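Local atomic coordinates of 2-dehydropantoate 2-reductase (Bacillus subtilis, PDB entry 3EGO), a protein that probably catalyses the NADPH-dependent reduction of ketopantoate to pantoate, a step on the way to pantothenate. Residues Ala38-Glu43 and Ala56-Asp61; Gly14-Tyr19 and Ile45-Gly50; Thr62-Asp67 and Ser85-Ile90. One frame throughout, in Å; residues are numbered along the deposited sequence.

Contact 1 of 3, residues Ala38-Glu43 and Ala56-Asp61; sequences AAIQSE and ADCSAD
Q41 sets CG anti to its backbone N (chi1 -161°) and then bends at chi2 (77°), which carries CD over toward the strand at S59 and A60. One residue earlier, I40 has CG2 anti to the backbone N, and this methyl is the part of I40 that reaches both C58 and A60. The Q41 amide settles over the backbone of S59, with NE2 3.3 Å from S59 CA. Its other end, OE1, accepts the N-H of A60, A60 N lying 3.1 Å from Q41 OE1. That bond is fairly straight at the hydrogen (160°), but the N-H arrives well above the plane of the amide carbonyl. The apolar half of the contact belongs to I40: its CG2 touches C58 CB at 3.8 Å and A60 CB at 4.0 Å. In the Rossmann-type domain this is part of a beta-alpha-beta crossover: strand 26-30 leads into helix 34-43, and the chain returns, by way of strand 45-49, along strand 52-61, parallel to 26-30. S59 and D61 make backbone bonds to that neighbouring strand, while A60 gives its N-H to the glutamine instead. Helix 38-43 and strand 59-61 run nearly antiparallel, their axes 6.8 Å apart at the closest. Further back along 56-61, a water joins the two backbones: it donates to I40 O at 3.0 Å and accepts from C58 N at 3.0 Å, so the carbonyl of I40 and an N-H of the loop are both bonded by one molecule. I40 also packs on L15 of helix 12-22 and V29 of strand 26-30.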
loop_
_atom_site.group_PDB
_atom_site.type_symbol
_atom_site.label_atom_id
_atom_site.label_comp_id
_atom_site.label_asym_id
_atom_site.label_seq_id
_atom_site.Cartn_x
_atom_site.Cartn_y
_atom_site.Cartn_z
ATOM N N ALA A 38 -32.838 -9.242 -19.139
ATOM C CA ALA A 38 -33.426 -9.434 -20.460
ATOM C C ALA A 38 -32.632 -10.443 -21.245
ATOM O O ALA A 38 -33.189 -11.266 -21.955
ATOM C CB ALA A 38 -33.493 -8.090 -21.247
ATOM N N ALA A 39 -31.314 -10.366 -21.137
ATOM C CA ALA A 39 -30.453 -11.246 -21.932
ATOM C C ALA A 39 -30.504 -12.716 -21.493
ATOM O O ALA A 39 -30.337 -13.625 -22.323
ATOM C CB ALA A 39 -29.019 -10.733 -21.932
ATOM N N ILE A 40 -30.672 -12.946 -20.190
ATOM C CA ILE A 40 -30.809 -14.322 -19.650
ATOM C C ILE A 40 -32.157 -14.907 -20.082
ATOM O O ILE A 40 -32.230 -16.022 -20.607
ATOM C CB ILE A 40 -30.732 -14.340 -18.106
ATOM C CG1 ILE A 40 -29.268 -14.142 -17.631
ATOM C CG2 ILE A 40 -31.338 -15.650 -17.559
ATOM C CD1 ILE A 40 -29.121 -13.662 -16.132
ATOM N N GLN A 41 -33.215 -14.129 -19.859
ATOM C CA GLN A 41 -34.566 -14.512 -20.248
ATOM C C GLN A 41 -34.585 -14.792 -21.764
ATOM O O GLN A 41 -35.494 -15.452 -22.247
ATOM C CB GLN A 41 -35.579 -13.433 -19.803
ATOM C CG GLN A 41 -37.057 -13.866 -19.712
ATOM C CD GLN A 41 -37.409 -14.704 -18.467
ATOM O OE1 GLN A 41 -37.638 -14.177 -17.364
ATOM N NE2 GLN A 41 -37.502 -16.017 -18.662
ATOM N N SER A 42 -33.523 -14.370 -22.472
ATOM C CA SER A 42 -33.399 -14.450 -23.943
ATOM C C SER A 42 -32.576 -15.591 -24.569
ATOM O O SER A 42 -33.089 -16.313 -25.427
ATOM C CB SER A 42 -32.896 -13.123 -24.508
ATOM O OG SER A 42 -33.909 -12.139 -24.421
ATOM N N GLU A 43 -31.300 -15.745 -24.221
ATOM C CA GLU A 43 -30.612 -16.931 -24.711
ATOM C C GLU A 43 -30.207 -17.925 -23.631
ATOM O O GLU A 43 -29.413 -18.822 -23.890
ATOM C CB GLU A 43 -29.416 -16.627 -25.636
ATOM C CG GLU A 43 -28.300 -15.819 -25.030
ATOM C CD GLU A 43 -28.405 -14.369 -25.407
ATOM O OE1 GLU A 43 -29.498 -13.959 -25.858
ATOM O OE2 GLU A 43 -27.400 -13.641 -25.257
ATOM N N ALA A 56 -28.743 -23.598 -20.394
ATOM C CA ALA A 56 -29.916 -23.790 -19.551
ATOM C C ALA A 56 -30.847 -22.612 -19.689
ATOM O O ALA A 56 -30.445 -21.464 -19.615
ATOM C CB ALA A 56 -29.524 -23.939 -18.048
ATOM N N ASP A 57 -32.134 -22.894 -19.805
ATOM C CA ASP A 57 -33.062 -21.801 -19.804
ATOM C C ASP A 57 -33.464 -21.434 -18.335
ATOM O O ASP A 57 -33.548 -22.288 -17.453
ATOM C CB ASP A 57 -34.124 -22.095 -20.882
ATOM C CG ASP A 57 -33.454 -22.484 -22.264
ATOM O OD1 ASP A 57 -32.592 -21.720 -22.805
ATOM O OD2 ASP A 57 -33.755 -23.573 -22.806
ATOM N N CYS A 58 -33.538 -20.135 -18.062
ATOM C CA CYS A 58 -33.652 -19.582 -16.716
ATOM C C CYS A 58 -34.543 -18.344 -16.815
ATOM O O CYS A 58 -34.465 -17.647 -17.812
ATOM C CB CYS A 58 -32.227 -19.161 -16.285
ATOM S SG CYS A 58 -31.977 -18.657 -14.615
ATOM N N SER A 59 -35.324 -18.036 -15.781
ATOM C CA SER A 59 -36.017 -16.738 -15.750
ATOM C C SER A 59 -35.102 -15.706 -15.106
ATOM O O SER A 59 -34.082 -16.060 -14.497
ATOM C CB SER A 59 -37.356 -16.816 -15.000
ATOM O OG SER A 59 -38.126 -17.885 -15.511
ATOM N N ALA A 60 -35.449 -14.430 -15.252
ATOM C CA ALA A 60 -34.673 -13.358 -14.663
ATOM C C ALA A 60 -35.566 -12.160 -14.314
ATOM O O ALA A 60 -36.666 -12.008 -14.853
ATOM C CB ALA A 60 -33.541 -12.958 -15.584
ATOM N N ASP A 61 -35.105 -11.318 -13.414
ATOM C CA ASP A 61 -35.898 -10.194 -12.966
ATOM C C ASP A 61 -34.951 -9.231 -12.291
ATOM O O ASP A 61 -33.804 -9.583 -12.029
ATOM C CB ASP A 61 -36.945 -10.665 -11.960
ATOM C CG ASP A 61 -38.239 -9.878 -12.045
ATOM O OD1 ASP A 61 -39.302 -10.542 -12.159
ATOM O OD2 ASP A 61 -38.184 -8.617 -11.994
HETATM O O HOH W 1 -33.835 -18.510 -20.560
#

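Contact 2 of 3, residues Gly14-Tyr19 and Ile45-Gly50; sequences GLLCAY and IRLYKG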
loop_
_atom_site.group_PDB
_atom_site.type_symbol
_atom_site.label_atom_id
_atom_site.label_comp_id
_atom_site.label_asym_id
_atom_site.label_seq_id
_atom_site.Cartn_x
_atom_site.Cartn_y
_atom_site.Cartn_z
ATOM N N GLY A 14 -23.538 -16.437 -8.943
ATOM C CA GLY A 14 -24.954 -16.496 -9.295
ATOM C C GLY A 14 -25.249 -17.291 -10.547
ATOM O O GLY A 14 -26.141 -18.135 -10.567
ATOM N N LEU A 15 -24.509 -17.025 -11.613
ATOM C CA LEU A 15 -24.758 -17.735 -12.863
ATOM C C LEU A 15 -24.456 -19.215 -12.720
ATOM O O LEU A 15 -25.117 -20.048 -13.315
ATOM C CB LEU A 15 -23.900 -17.131 -13.984
ATOM C CG LEU A 15 -24.250 -15.648 -14.300
ATOM C CD1 LEU A 15 -23.228 -15.101 -15.337
ATOM C CD2 LEU A 15 -25.675 -15.505 -14.783
ATOM N N LEU A 16 -23.378 -19.533 -11.998
ATOM C CA LEU A 16 -22.980 -20.936 -11.766
ATOM C C LEU A 16 -24.094 -21.671 -11.012
ATOM O O LEU A 16 -24.524 -22.767 -11.418
ATOM C CB LEU A 16 -21.696 -20.957 -10.906
ATOM C CG LEU A 16 -21.130 -22.363 -10.615
ATOM C CD1 LEU A 16 -20.381 -22.870 -11.769
ATOM C CD2 LEU A 16 -20.238 -22.250 -9.403
ATOM N N CYS A 17 -24.607 -21.054 -9.932
ATOM C CA CYS A 17 -25.676 -21.695 -9.174
ATOM C C CYS A 17 -26.943 -21.811 -10.027
ATOM O O CYS A 17 -27.658 -22.796 -9.969
ATOM C CB CYS A 17 -26.021 -20.858 -7.925
ATOM S SG CYS A 17 -24.725 -20.880 -6.657
ATOM N N ALA A 18 -27.236 -20.774 -10.809
ATOM C CA ALA A 18 -28.464 -20.797 -11.620
ATOM C C ALA A 18 -28.383 -21.937 -12.628
ATOM O O ALA A 18 -29.338 -22.663 -12.783
ATOM C CB ALA A 18 -28.631 -19.447 -12.336
ATOM N N TYR A 19 -27.240 -22.117 -13.295
ATOM C CA TYR A 19 -27.134 -23.203 -14.240
ATOM C C TYR A 19 -27.420 -24.578 -13.581
ATOM O O TYR A 19 -28.265 -25.401 -14.018
ATOM C CB TYR A 19 -25.754 -23.227 -14.942
ATOM C CG TYR A 19 -25.716 -24.477 -15.814
ATOM C CD1 TYR A 19 -26.369 -24.497 -17.051
ATOM C CD2 TYR A 19 -25.134 -25.660 -15.354
ATOM C CE1 TYR A 19 -26.393 -25.649 -17.814
ATOM C CE2 TYR A 19 -25.158 -26.789 -16.087
ATOM C CZ TYR A 19 -25.814 -26.785 -17.317
ATOM O OH TYR A 19 -25.837 -27.941 -18.055
ATOM N N ILE A 45 -28.699 -19.335 -19.897
ATOM C CA ILE A 45 -27.364 -19.267 -19.331
ATOM C C ILE A 45 -26.472 -20.285 -20.003
ATOM O O ILE A 45 -26.858 -21.443 -20.195
ATOM C CB ILE A 45 -27.417 -19.536 -17.800
ATOM C CG1 ILE A 45 -28.005 -18.315 -17.092
ATOM C CG2 ILE A 45 -26.018 -19.810 -17.241
ATOM C CD1 ILE A 45 -28.401 -18.637 -15.696
ATOM N N ARG A 46 -25.266 -19.882 -20.347
ATOM C CA ARG A 46 -24.320 -20.821 -20.911
ATOM C C ARG A 46 -23.299 -21.139 -19.857
ATOM O O ARG A 46 -22.812 -20.252 -19.182
ATOM C CB ARG A 46 -23.594 -20.205 -22.101
ATOM C CG ARG A 46 -24.519 -19.711 -23.196
ATOM C CD ARG A 46 -25.310 -20.860 -23.832
ATOM N NE ARG A 46 -26.371 -20.400 -24.733
ATOM C CZ ARG A 46 -26.195 -20.128 -26.027
ATOM N NH1 ARG A 46 -27.220 -19.716 -26.759
ATOM N NH2 ARG A 46 -24.998 -20.269 -26.593
ATOM N N LEU A 47 -22.960 -22.404 -19.726
ATOM C CA LEU A 47 -21.884 -22.740 -18.816
ATOM C C LEU A 47 -20.837 -23.458 -19.610
ATOM O O LEU A 47 -21.164 -24.387 -20.373
ATOM C CB LEU A 47 -22.400 -23.636 -17.691
ATOM C CG LEU A 47 -21.264 -24.076 -16.761
ATOM C CD1 LEU A 47 -21.605 -23.727 -15.299
ATOM C CD2 LEU A 47 -21.072 -25.540 -16.960
ATOM N N TYR A 48 -19.588 -23.026 -19.440
ATOM C CA TYR A 48 -18.427 -23.635 -20.093
ATOM C C TYR A 48 -17.695 -24.492 -19.066
ATOM O O TYR A 48 -17.473 -24.078 -17.907
ATOM C CB TYR A 48 -17.478 -22.552 -20.613
ATOM C CG TYR A 48 -18.034 -21.591 -21.655
ATOM C CD1 TYR A 48 -17.602 -21.640 -22.975
ATOM C CD2 TYR A 48 -18.970 -20.612 -21.307
ATOM C CE1 TYR A 48 -18.113 -20.732 -23.936
ATOM C CE2 TYR A 48 -19.480 -19.734 -22.230
ATOM C CZ TYR A 48 -19.052 -19.787 -23.546
ATOM O OH TYR A 48 -19.564 -18.894 -24.460
ATOM N N LYS A 49 -17.339 -25.707 -19.449
ATOM C CA LYS A 49 -16.655 -26.544 -18.521
ATOM C C LYS A 49 -15.735 -27.394 -19.330
ATOM O O LYS A 49 -16.178 -28.367 -19.959
ATOM C CB LYS A 49 -17.601 -27.403 -17.715
ATOM C CG LYS A 49 -16.931 -28.099 -16.584
ATOM C CD LYS A 49 -17.970 -28.662 -15.659
ATOM C CE LYS A 49 -18.970 -29.566 -16.429
ATOM N NZ LYS A 49 -20.347 -29.623 -15.764
ATOM N N GLY A 50 -14.472 -26.982 -19.297
ATOM C CA GLY A 50 -13.350 -27.680 -19.920
ATOM C C GLY A 50 -13.606 -28.252 -21.297
ATOM O O GLY A 50 -13.339 -29.442 -21.546
#
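L47 and Y19 meet through a CH-pi contact. L47 CB stands over one face of the Y19 ring, 4.1 Å from its centroid and 17° off the ring normal, displaced toward the rim near CG. The two side chains cross at about a right angle. With CG of Y19 anti to the backbone N (chi1 175°), Y19 CG leaves the helix toward L47 CB, 3.9 Å away.

The remaining contacts are aliphatic. L47 CD1 reaches L16 CD1 at 3.8 Å and also lies 4.0 Å from Y19 CD2, so this one methyl bridges two helix residues. I45 uses two branches: CG2 sits 4.1 Å from Y19 CB, close to the carbonyl oxygen of L15, while CD1 presses on A18 CB at 3.5 Å, tighter than usual van der Waals contact. The two segments meet through apolar groups, and the helix keeps its own backbone bonds, Y19 N to L15 O at 3.0 Å. I45 and L47 point at the helix, and R46 between them points away, the usual alternation of a strand with one face covered.

The helix is the one that follows the glycine-rich loop of the Rossmann-type domain, and G14, in its first turn, probably contributes to the NADP(+) site. It crosses strand 45-49 nearly at right angles, with 8.7 Å between the axes. That strand is paired antiparallel with 52-61 and parallel with 133-138: Y19 goes on to F54 and A56 of the former, while L15 and L47 both reach V134 of the latter.

Contact 3 of 3, residues Thr62-Asp67 and Ser85-Ile90; sequences TSINSD and SSLERI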
loop_
_atom_site.group_PDB
_atom_site.type_symbol
_atom_site.label_atom_id
_atom_site.label_comp_id
_atom_site.label_asym_id
_atom_site.label_seq_id
_atom_site.Cartn_x
_atom_site.Cartn_y
_atom_site.Cartn_z
ATOM N N THR A 62 -35.437 -8.018 -11.997
ATOM C CA THR A 62 -34.618 -6.998 -11.388
ATOM C C THR A 62 -35.154 -6.777 -9.989
ATOM O O THR A 62 -34.652 -5.973 -9.225
ATOM C CB THR A 62 -34.641 -5.699 -12.228
ATOM O OG1 THR A 62 -35.984 -5.402 -12.595
ATOM C CG2 THR A 62 -33.841 -5.891 -13.520
ATOM N N SER A 63 -36.166 -7.551 -9.646
ATOM C CA SER A 63 -36.693 -7.482 -8.301
ATOM C C SER A 63 -37.186 -8.848 -7.860
ATOM O O SER A 63 -37.471 -9.720 -8.678
ATOM C CB SER A 63 -37.812 -6.439 -8.246
ATOM O OG SER A 63 -38.838 -6.829 -9.153
ATOM N N ILE A 64 -37.247 -9.036 -6.550
ATOM C CA ILE A 64 -37.802 -10.261 -5.983
ATOM C C ILE A 64 -39.310 -10.066 -5.982
ATOM O O ILE A 64 -39.864 -9.348 -5.147
ATOM C CB ILE A 64 -37.320 -10.499 -4.531
ATOM C CG1 ILE A 64 -35.790 -10.492 -4.465
ATOM C CG2 ILE A 64 -37.873 -11.834 -3.952
ATOM C CD1 ILE A 64 -35.262 -10.490 -3.073
ATOM N N ASN A 65 -39.988 -10.665 -6.942
ATOM C CA ASN A 65 -41.419 -10.501 -6.948
ATOM C C ASN A 65 -42.157 -11.830 -7.101
ATOM O O ASN A 65 -43.275 -11.897 -7.637
ATOM C CB ASN A 65 -41.883 -9.387 -7.912
ATOM C CG ASN A 65 -41.165 -9.415 -9.230
ATOM O OD1 ASN A 65 -41.322 -10.357 -10.011
ATOM N ND2 ASN A 65 -40.387 -8.369 -9.506
ATOM N N SER A 66 -41.490 -12.880 -6.622
ATOM C CA SER A 66 -42.123 -14.175 -6.357
ATOM C C SER A 66 -41.931 -14.626 -4.912
ATOM O O SER A 66 -41.102 -14.071 -4.157
ATOM C CB SER A 66 -41.637 -15.268 -7.320
ATOM O OG SER A 66 -42.108 -15.037 -8.634
ATOM N N ASP A 67 -42.740 -15.614 -4.528
ATOM C CA ASP A 67 -42.549 -16.335 -3.282
ATOM C C ASP A 67 -41.686 -17.561 -3.589
ATOM O O ASP A 67 -42.205 -18.634 -3.922
ATOM C CB ASP A 67 -43.901 -16.767 -2.692
ATOM C CG ASP A 67 -44.546 -15.681 -1.842
ATOM O OD1 ASP A 67 -43.951 -14.584 -1.716
ATOM O OD2 ASP A 67 -45.650 -15.931 -1.289
ATOM N N SER A 85 -33.437 -5.020 2.344
ATOM C CA SER A 85 -34.655 -4.186 2.287
ATOM C C SER A 85 -35.776 -4.861 1.506
ATOM O O SER A 85 -36.951 -4.776 1.880
ATOM C CB SER A 85 -34.342 -2.804 1.707
ATOM O OG SER A 85 -33.739 -1.975 2.687
ATOM N N SER A 86 -35.420 -5.535 0.421
ATOM C CA SER A 86 -36.390 -6.359 -0.285
ATOM C C SER A 86 -36.789 -7.570 0.546
ATOM O O SER A 86 -37.941 -7.994 0.525
ATOM C CB SER A 86 -35.839 -6.831 -1.617
ATOM O OG SER A 86 -35.270 -5.746 -2.326
ATOM N N LEU A 87 -35.835 -8.125 1.281
ATOM C CA LEU A 87 -36.088 -9.384 1.978
ATOM C C LEU A 87 -37.122 -9.207 3.101
ATOM O O LEU A 87 -37.603 -10.179 3.684
ATOM C CB LEU A 87 -34.772 -10.000 2.486
ATOM C CG LEU A 87 -33.796 -10.444 1.374
ATOM C CD1 LEU A 87 -32.641 -11.246 1.944
ATOM C CD2 LEU A 87 -34.495 -11.232 0.293
ATOM N N GLU A 88 -37.474 -7.956 3.377
ATOM C CA GLU A 88 -38.485 -7.651 4.387
ATOM C C GLU A 88 -39.910 -7.593 3.823
ATOM O O GLU A 88 -40.879 -7.807 4.550
ATOM C CB GLU A 88 -38.132 -6.357 5.111
ATOM C CG GLU A 88 -36.847 -6.458 5.925
ATOM C CD GLU A 88 -36.162 -5.113 6.101
ATOM O OE1 GLU A 88 -36.573 -4.157 5.411
ATOM O OE2 GLU A 88 -35.214 -5.008 6.915
ATOM N N ARG A 89 -40.038 -7.339 2.529
ATOM C CA ARG A 89 -41.349 -7.176 1.914
ATOM C C ARG A 89 -41.892 -8.440 1.244
ATOM O O ARG A 89 -42.886 -8.391 0.510
ATOM C CB ARG A 89 -41.310 -6.015 0.916
ATOM C CG ARG A 89 -40.932 -4.694 1.569
ATOM C CD ARG A 89 -40.687 -3.602 0.552
ATOM N NE ARG A 89 -39.457 -2.896 0.884
ATOM C CZ ARG A 89 -39.383 -1.872 1.724
ATOM N NH1 ARG A 89 -40.479 -1.405 2.310
ATOM N NH2 ARG A 89 -38.210 -1.311 1.974
ATOM N N ILE A 90 -41.241 -9.571 1.492
ATOM C CA ILE A 90 -41.703 -10.841 0.956
ATOM C C ILE A 90 -42.079 -11.793 2.086
ATOM O O ILE A 90 -41.722 -11.577 3.244
ATOM C CB ILE A 90 -40.616 -11.523 0.094
ATOM C CG1 ILE A 90 -39.281 -11.524 0.834
ATOM C CG2 ILE A 90 -40.499 -10.837 -1.258
ATOM C CD1 ILE A 90 -38.191 -12.290 0.111
#
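The loop joining strands 52-61 and 70-73 of the Rossmann-type domain lies here against the chain that comes out of helix 80-86, and I64 makes nearly all of the contact, meeting L87 and I90. I64 spreads its two branches over different partners. CD1, at the end of the longer branch, touches L87 CD2 at 3.5 Å and S86 CB at 4.0 Å. CG2 goes to I90, 3.9 Å from I90 CG2 and 4.1 Å from I90 CD1. I64 crosses L87 obliquely, but I90 at about a right angle. In I90, CG1 takes the crowded position between the backbone N and the carbonyl carbon (chi1 48°), which leaves CG2 beside the backbone N, where it faces the loop.

A type I beta turn from S86 to R89, with R89 N bonded to S86 O at 3.0 Å, carries the chain back so that I90, like S86, points its CB toward the loop. An alanine in place of I64 would probably open a gap between loop and turn, leaving the L87 and I90 methyls without their partner across the contact and the loop less firmly positioned. Hydrogen bonds to groups outside the two segments anchor the turn as well: S86 OG bonds S82 O within helix 80-86, and L87 O accepts from H115 NE2. L87 and I90 both pack on L71 of strand 70-73, and L87 touches W111 too, so the I64 contact lies at the surface beside that strand and helix 80-86.

How the contacts relate
Contacts 1 and 2, with centres 12 Å apart, meet directly on neighbouring strands of one sheet. A56 O probably accepts a hydrogen bond from I45 N at 2.8 Å, and A56 CB packs 3.4 Å from Y19 CD1. Contact 3 follows contact 1 in sequence, T62 coming straight after D61, yet their centres are 19 Å apart and they do not otherwise touch; from contact 2 its centre is 24 Å away, nearest atoms about 13 Å. Contact 2 contains G14, last glycine of the GxGxxG motif in the probable NADP(+) site; the side chain of I40 lies about 6 Å from that of G10, and I64 about 10 Å from G9.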